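Local coordinates for 4-phosphoerythronate dehydrogenase (Lactobacillus jensenii, PDB 4PRK), which probably catalyses, as a D-lactate dehydrogenase of the D-2-hydroxyacid dehydrogenase family, the NAD-dependent interconversion of pyruvate and D-lactate, at residues Q113-N118 and A228-N232; T212-G217 and E237-T241. All blocks are in the same frame, centred on the assembly; numbering follows the deposited sequence.

Both interactions lie in the Rossmann-type NAD-binding domain but differ in burial. Interaction 1 is fully buried: helix 103-118 lies against strand 229-232 of the parallel sheet, joined by the packing of apolar side chains on the helix, with no hydrogen bond between the segments. Interaction 2 is partly buried and lies in loops that follow strands 201-204 and 229-232; there backbone hydrogen bonds and a water do most of the joining, helped by Leu-238 and Val-239. Strand 229-232 connects the two, since the chain runs from it towards 237-241. Its Leu-230 and Asn-232, turned from helix 103-118, pack on Ile-216 and on Val-239 and Leu-238 of interaction 2, whose centre is about 17 Å from that of interaction 1.

Interaction 1: residues Q113-N118 and A228-N232; sequences QAMYLN and AILIN
Ile-231 and Ile-229 press against Ala-114, Leu-117 and Asn-118 where helix 103-118 covers one face of the parallel sheet of the Rossmann-type domain. Helix and strand run nearly antiparallel, their short axes 9.1 Å apart at closest approach. From CB of Ile-231 the longer branch sets out beside the backbone N: CG1 meets Ala-114 CB at 4.0 Å. Bent at chi2 (-64°), the chain then lays CD1 against the helix backbone, 3.6 Å from Ala-114 N. Ile-231 CD1 also lies 4.1 Å from Gln-113 CB and, more loosely, 4.4 Å from Leu-117 CD1. Ile-229 is instead stretched out (chi2 176°), and its CG2 branch faces Leu-117 CB at 4.2 Å. Ile-201 on the neighbouring strand 201-204 packs on both Ala-114 and Ile-229, widening this apolar layer. Beyond it, Tyr-116 stacks on Tyr-116 of the second subunit, so the helix also lies at a subunit interface. The side chain of Asn-118 meets the strand through CB, while its ND2 is bonded to Asn-142 O. The extended tip of Ile-229, CD1, ends 3.6 Å from Asn-118 CA and 3.8 Å from Asn-118 CB.

Interaction 2: residues T212-G217 and E237-T241; sequences TENMIG and ELVDT
With CG anti to its own carbonyl carbon (chi1 -61°), Asn-214 turns OD1 to within 3.0 Å of Asp-240 CA; Asp-240, CG anti to its backbone N (chi1 179°), slants past it. Amide and carboxylate planes are 58° apart, with no hydrogen bond between them. A water joins the loops here, donating to Asn-214 OD1 at 2.7 Å and to Val-239 O at 2.7 Å. Three almost straight backbone bonds link the segments. Asn-214 N reaches Glu-237 O at 2.8 Å, in the carbonyl plane. Around Ile-216, its N bonds Leu-238 O at 3.0 Å and its O takes Asp-240 N at 2.9 Å, the pattern of a single parallel bridge with Val-239. Leu-238 lies beside Thr-212, its CD2 methyl 3.4 Å from Thr-212 O, while Thr-212 OG1 is held by Leu-209 N and Pro-207 O. On the inner side Ile-216 CB meets Val-239 CG2 at 4.1 Å, and both residues also touch Leu-204. Each loop then starts a helix: Gly-217 is the N-cap of helix 218-223, and Asp-240, whose OD1 accepts from Ala-243 N, caps helix 241-250. The arrangement thus ties together two successive strand-to-helix connections beyond adjacent parallel strands, at the C-terminal edge of a Rossmann-type sheet, the edge on which such domains bind their dinucleotide.

Interaction 1: residues Q113-N118 and A228-N232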
ATOM      1  N   GLN A 113     -11.001   3.781 -15.207  1.00 23.36           N
ATOM      2  CA  GLN A 113     -11.109   4.579 -16.443  1.00 23.67           C
ATOM      3  C   GLN A 113      -9.831   5.351 -16.733  1.00 22.99           C
ATOM      4  O   GLN A 113      -9.335   5.319 -17.870  1.00 20.56           O
ATOM      5  CB  GLN A 113     -12.271   5.553 -16.366  1.00 26.34           C
ATOM      6  CG  GLN A 113     -13.593   4.865 -16.568  1.00 26.64           C
ATOM      7  CD  GLN A 113     -14.779   5.829 -16.758  1.00 27.40           C
ATOM      8  OE1 GLN A 113     -14.631   6.939 -17.249  1.00 27.09           O
ATOM      9  NE2 GLN A 113     -15.980   5.372 -16.375  1.00 27.13           N
ATOM     10  N   ALA A 114      -9.249   5.967 -15.702  1.00 21.52           N
ATOM     11  CA  ALA A 114      -7.962   6.644 -15.871  1.00 24.02           C
ATOM     12  C   ALA A 114      -6.846   5.722 -16.385  1.00 25.89           C
ATOM     13  O   ALA A 114      -6.057   6.147 -17.236  1.00 22.62           O
ATOM     14  CB  ALA A 114      -7.486   7.332 -14.606  1.00 23.11           C
ATOM     15  N   MET A 115      -6.787   4.483 -15.879  1.00 24.65           N
ATOM     16  CA  MET A 115      -5.708   3.602 -16.262  1.00 26.11           C
ATOM     17  C   MET A 115      -5.913   3.152 -17.696  1.00 26.32           C
ATOM     18  O   MET A 115      -4.988   3.177 -18.483  1.00 26.26           O
ATOM     19  CB  MET A 115      -5.581   2.373 -15.368  1.00 26.58           C
ATOM     20  CG  MET A 115      -5.824   2.675 -13.925  1.00 32.51           C
ATOM     21  SD  MET A 115      -4.837   1.642 -12.893  1.00 47.09           S
ATOM     22  CE  MET A 115      -3.383   2.644 -13.413  1.00 34.11           C
ATOM     23  N   TYR A 116      -7.116   2.720 -18.021  1.00 26.96           N
ATOM     24  CA  TYR A 116      -7.420   2.372 -19.426  1.00 27.89           C
ATOM     25  C   TYR A 116      -7.037   3.481 -20.414  1.00 27.15           C
ATOM     26  O   TYR A 116      -6.335   3.245 -21.413  1.00 26.67           O
ATOM     27  CB  TYR A 116      -8.875   1.988 -19.578  1.00 27.97           C
ATOM     28  CG  TYR A 116      -9.311   1.639 -20.974  1.00 28.74           C
ATOM     29  CD1 TYR A 116      -9.647   2.624 -21.831  1.00 32.32           C
ATOM     30  CD2 TYR A 116      -9.500   0.319 -21.372  1.00 33.69           C
ATOM     31  CE1 TYR A 116     -10.069   2.365 -23.106  1.00 35.19           C
ATOM     32  CE2 TYR A 116      -9.963   0.011 -22.644  1.00 33.74           C
ATOM     33  CZ  TYR A 116     -10.228   1.067 -23.499  1.00 36.38           C
ATOM     34  OH  TYR A 116     -10.688   0.921 -24.723  1.00 31.52           O
ATOM     35  N   LEU A 117      -7.496   4.689 -20.142  1.00 26.17           N
ATOM     36  CA  LEU A 117      -7.163   5.808 -21.017  1.00 25.81           C
ATOM     37  C   LEU A 117      -5.705   6.115 -21.031  1.00 24.84           C
ATOM     38  O   LEU A 117      -5.208   6.451 -22.066  1.00 27.60           O
ATOM     39  CB  LEU A 117      -7.959   7.055 -20.661  1.00 24.18           C
ATOM     40  CG  LEU A 117      -9.445   6.843 -20.820  1.00 22.88           C
ATOM     41  CD1 LEU A 117     -10.243   7.980 -20.256  1.00 22.11           C
ATOM     42  CD2 LEU A 117      -9.757   6.598 -22.307  1.00 24.94           C
ATOM     43  N   ASN A 118      -5.023   5.980 -19.883  1.00 27.72           N
ATOM     44  CA  ASN A 118      -3.556   6.154 -19.790  1.00 26.71           C
ATOM     45  C   ASN A 118      -2.838   5.165 -20.628  1.00 25.56           C
ATOM     46  O   ASN A 118      -1.855   5.495 -21.234  1.00 23.76           O
ATOM     47  CB  ASN A 118      -3.047   6.046 -18.352  1.00 26.68           C
ATOM     48  CG  ASN A 118      -1.533   6.130 -18.241  1.00 26.59           C
ATOM     49  OD1 ASN A 118      -0.932   7.169 -18.518  1.00 25.83           O
ATOM     50  ND2 ASN A 118      -0.913   5.063 -17.738  1.00 24.90           N
ATOM     51  N   ALA A 228      -3.071  15.545 -20.608  1.00 29.69           N
ATOM     52  CA  ALA A 228      -3.867  15.325 -19.373  1.00 32.72           C
ATOM     53  C   ALA A 228      -5.067  14.466 -19.640  1.00 29.04           C
ATOM     54  O   ALA A 228      -5.638  14.474 -20.730  1.00 30.74           O
ATOM     55  CB  ALA A 228      -4.358  16.630 -18.755  1.00 32.09           C
ATOM     56  N   ILE A 229      -5.443  13.715 -18.620  1.00 27.75           N
ATOM     57  CA  ILE A 229      -6.589  12.826 -18.673  1.00 26.33           C
ATOM     58  C   ILE A 229      -7.544  13.371 -17.632  1.00 26.64           C
ATOM     59  O   ILE A 229      -7.141  13.561 -16.471  1.00 24.42           O
ATOM     60  CB  ILE A 229      -6.191  11.394 -18.285  1.00 25.89           C
ATOM     61  CG1 ILE A 229      -5.144  10.830 -19.237  1.00 25.11           C
ATOM     62  CG2 ILE A 229      -7.415  10.477 -18.217  1.00 25.94           C
ATOM     63  CD1 ILE A 229      -4.627   9.441 -18.879  1.00 26.52           C
ATOM     64  N   LEU A 230      -8.768  13.675 -18.058  1.00 23.57           N
ATOM     65  CA  LEU A 230      -9.750  14.251 -17.192  1.00 24.74           C
ATOM     66  C   LEU A 230     -10.746  13.160 -16.832  1.00 23.89           C
ATOM     67  O   LEU A 230     -11.252  12.502 -17.704  1.00 26.24           O
ATOM     68  CB  LEU A 230     -10.515  15.404 -17.877  1.00 27.01           C
ATOM     69  CG  LEU A 230     -11.682  15.943 -16.983  1.00 29.48           C
ATOM     70  CD1 LEU A 230     -11.139  16.482 -15.667  1.00 32.08           C
ATOM     71  CD2 LEU A 230     -12.532  17.044 -17.640  1.00 30.94           C
ATOM     72  N   ILE A 231     -11.035  12.985 -15.549  1.00 25.47           N
ATOM     73  CA  ILE A 231     -12.018  11.993 -15.120  1.00 23.72           C
ATOM     74  C   ILE A 231     -13.092  12.712 -14.349  1.00 23.24           C
ATOM     75  O   ILE A 231     -12.777  13.391 -13.414  1.00 27.88           O
ATOM     76  CB  ILE A 231     -11.375  10.947 -14.187  1.00 23.28           C
ATOM     77  CG1 ILE A 231     -10.265  10.156 -14.867  1.00 22.79           C
ATOM     78  CG2 ILE A 231     -12.445  10.003 -13.644  1.00 24.15           C
ATOM     79  CD1 ILE A 231     -10.692   9.294 -16.031  1.00 22.66           C
ATOM     80  N   ASN A 232     -14.360  12.542 -14.728  1.00 29.57           N
ATOM     81  CA  ASN A 232     -15.524  13.028 -13.957  1.00 27.46           C
ATOM     82  C   ASN A 232     -16.523  11.908 -13.642  1.00 26.42           C
ATOM     83  O   ASN A 232     -17.360  11.501 -14.480  1.00 24.05           O
ATOM     84  CB  ASN A 232     -16.304  14.085 -14.717  1.00 28.65           C
ATOM     85  CG  ASN A 232     -17.380  14.731 -13.862  1.00 29.20           C
ATOM     86  OD1 ASN A 232     -17.364  14.610 -12.621  1.00 30.32           O
ATOM     87  ND2 ASN A 232     -18.304  15.426 -14.503  1.00 27.90           N
TER

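Interaction 2: residues T212-G217 and E237-T241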
ATOM      1  N   THR A 212     -20.304  26.009  -8.510  1.00 42.71           N
ATOM      2  CA  THR A 212     -19.393  24.995  -9.116  1.00 39.02           C
ATOM      3  C   THR A 212     -19.827  24.481 -10.491  1.00 42.14           C
ATOM      4  O   THR A 212     -19.101  23.667 -11.121  1.00 34.99           O
ATOM      5  CB  THR A 212     -19.154  23.768  -8.177  1.00 41.70           C
ATOM      6  OG1 THR A 212     -20.373  23.037  -7.953  1.00 33.25           O
ATOM      7  CG2 THR A 212     -18.566  24.227  -6.853  1.00 38.70           C
ATOM      8  N   GLU A 213     -20.975  24.975 -10.974  1.00 37.34           N
ATOM      9  CA  GLU A 213     -21.455  24.606 -12.287  1.00 40.84           C
ATOM     10  C   GLU A 213     -20.467  25.109 -13.345  1.00 40.42           C
ATOM     11  O   GLU A 213     -19.983  26.235 -13.245  1.00 39.50           O
ATOM     12  CB  GLU A 213     -22.861  25.164 -12.513  1.00 43.27           C
ATOM     13  CG  GLU A 213     -23.538  24.565 -13.727  1.00 49.82           C
ATOM     14  CD  GLU A 213     -24.899  25.155 -13.986  1.00 56.22           C
ATOM     15  OE1 GLU A 213     -25.418  25.816 -13.073  1.00 59.79           O
ATOM     16  OE2 GLU A 213     -25.447  24.945 -15.091  1.00 59.98           O
ATOM     17  N   ASN A 214     -20.138  24.281 -14.337  1.00 38.48           N
ATOM     18  CA  ASN A 214     -19.033  24.596 -15.302  1.00 40.09           C
ATOM     19  C   ASN A 214     -17.750  25.107 -14.657  1.00 41.49           C
ATOM     20  O   ASN A 214     -17.028  25.953 -15.188  1.00 39.70           O
ATOM     21  CB  ASN A 214     -19.508  25.572 -16.382  1.00 41.99           C
ATOM     22  CG  ASN A 214     -20.629  24.987 -17.182  1.00 45.32           C
ATOM     23  OD1 ASN A 214     -20.453  23.968 -17.822  1.00 48.36           O
ATOM     24  ND2 ASN A 214     -21.803  25.559 -17.071  1.00 46.81           N
ATOM     25  N   MET A 215     -17.460  24.578 -13.484  1.00 37.13           N
ATOM     26  CA  MET A 215     -16.189  24.848 -12.867  1.00 37.44           C
ATOM     27  C   MET A 215     -15.027  24.461 -13.782  1.00 33.33           C
ATOM     28  O   MET A 215     -13.932  25.033 -13.690  1.00 33.21           O
ATOM     29  CB  MET A 215     -16.151  24.046 -11.581  1.00 39.65           C
ATOM     30  CG  MET A 215     -14.810  23.661 -11.075  1.00 43.76           C
ATOM     31  SD  MET A 215     -15.059  22.596  -9.649  1.00 39.70           S
ATOM     32  CE  MET A 215     -14.804  20.980 -10.308  1.00 40.98           C
ATOM     33  N   ILE A 216     -15.223  23.439 -14.600  1.00 27.74           N
ATOM     34  CA  ILE A 216     -14.184  23.025 -15.551  1.00 29.86           C
ATOM     35  C   ILE A 216     -14.682  23.431 -16.897  1.00 31.61           C
ATOM     36  O   ILE A 216     -15.585  22.761 -17.480  1.00 29.62           O
ATOM     37  CB  ILE A 216     -13.870  21.499 -15.514  1.00 29.90           C
ATOM     38  CG1 ILE A 216     -13.505  21.058 -14.097  1.00 27.41           C
ATOM     39  CG2 ILE A 216     -12.768  21.136 -16.505  1.00 29.95           C
ATOM     40  CD1 ILE A 216     -12.264  21.706 -13.551  1.00 30.31           C
ATOM     41  N   GLY A 217     -14.154  24.578 -17.338  1.00 32.89           N
ATOM     42  CA  GLY A 217     -14.458  25.120 -18.640  1.00 34.99           C
ATOM     43  C   GLY A 217     -13.273  25.423 -19.511  1.00 35.30           C
ATOM     44  O   GLY A 217     -12.137  24.956 -19.270  1.00 37.83           O
ATOM     45  N   GLU A 237     -22.574  18.376 -14.503  1.00 29.50           N
ATOM     46  CA  GLU A 237     -22.690  19.815 -14.705  1.00 34.04           C
ATOM     47  C   GLU A 237     -21.463  20.589 -14.214  1.00 33.90           C
ATOM     48  O   GLU A 237     -21.373  21.819 -14.373  1.00 36.80           O
ATOM     49  CB  GLU A 237     -23.930  20.350 -14.001  1.00 38.73           C
ATOM     50  CG  GLU A 237     -25.249  19.850 -14.589  1.00 39.04           C
ATOM     51  CD  GLU A 237     -25.597  18.425 -14.181  1.00 40.16           C
ATOM     52  OE1 GLU A 237     -24.891  17.814 -13.328  1.00 38.48           O
ATOM     53  OE2 GLU A 237     -26.565  17.922 -14.771  1.00 42.41           O
ATOM     54  N   LEU A 238     -20.514  19.875 -13.624  1.00 32.34           N
ATOM     55  CA  LEU A 238     -19.262  20.487 -13.241  1.00 29.92           C
ATOM     56  C   LEU A 238     -18.437  20.820 -14.432  1.00 27.70           C
ATOM     57  O   LEU A 238     -17.571  21.650 -14.331  1.00 29.95           O
ATOM     58  CB  LEU A 238     -18.437  19.543 -12.385  1.00 29.58           C
ATOM     59  CG  LEU A 238     -19.027  19.141 -11.056  1.00 30.87           C
ATOM     60  CD1 LEU A 238     -18.078  18.107 -10.464  1.00 30.71           C
ATOM     61  CD2 LEU A 238     -19.179  20.358 -10.164  1.00 29.86           C
ATOM     62  N   VAL A 239     -18.674  20.130 -15.536  1.00 28.54           N
ATOM     63  CA  VAL A 239     -17.847  20.229 -16.726  1.00 29.38           C
ATOM     64  C   VAL A 239     -18.663  20.796 -17.875  1.00 30.21           C
ATOM     65  O   VAL A 239     -19.744  20.310 -18.148  1.00 29.45           O
ATOM     66  CB  VAL A 239     -17.345  18.850 -17.142  1.00 28.77           C
ATOM     67  CG1 VAL A 239     -16.634  18.936 -18.485  1.00 29.87           C
ATOM     68  CG2 VAL A 239     -16.420  18.275 -16.058  1.00 30.81           C
ATOM     69  N   ASP A 240     -18.122  21.814 -18.534  1.00 32.18           N
ATOM     70  CA  ASP A 240     -18.711  22.376 -19.750  1.00 33.27           C
ATOM     71  C   ASP A 240     -18.397  21.428 -20.895  1.00 29.75           C
ATOM     72  O   ASP A 240     -17.291  21.475 -21.449  1.00 29.00           O
ATOM     73  CB  ASP A 240     -18.081  23.766 -20.043  1.00 36.10           C
ATOM     74  CG  ASP A 240     -18.633  24.439 -21.327  1.00 36.57           C
ATOM     75  OD1 ASP A 240     -19.001  23.785 -22.329  1.00 39.23           O
ATOM     76  OD2 ASP A 240     -18.662  25.662 -21.326  1.00 39.75           O
ATOM     77  N   THR A 241     -19.383  20.635 -21.292  1.00 27.95           N
ATOM     78  CA  THR A 241     -19.201  19.636 -22.312  1.00 31.26           C
ATOM     79  C   THR A 241     -18.712  20.082 -23.666  1.00 33.68           C
ATOM     80  O   THR A 241     -17.911  19.394 -24.311  1.00 39.37           O
ATOM     81  CB  THR A 241     -20.493  18.901 -22.544  1.00 36.34           C
ATOM     82  OG1 THR A 241     -21.016  18.479 -21.274  1.00 34.95           O
ATOM     83  CG2 THR A 241     -20.248  17.693 -23.484  1.00 35.48           C
TER
HETATM   84  O   HOH W   1     -22.021  21.753 -17.954  1.00 41.92           O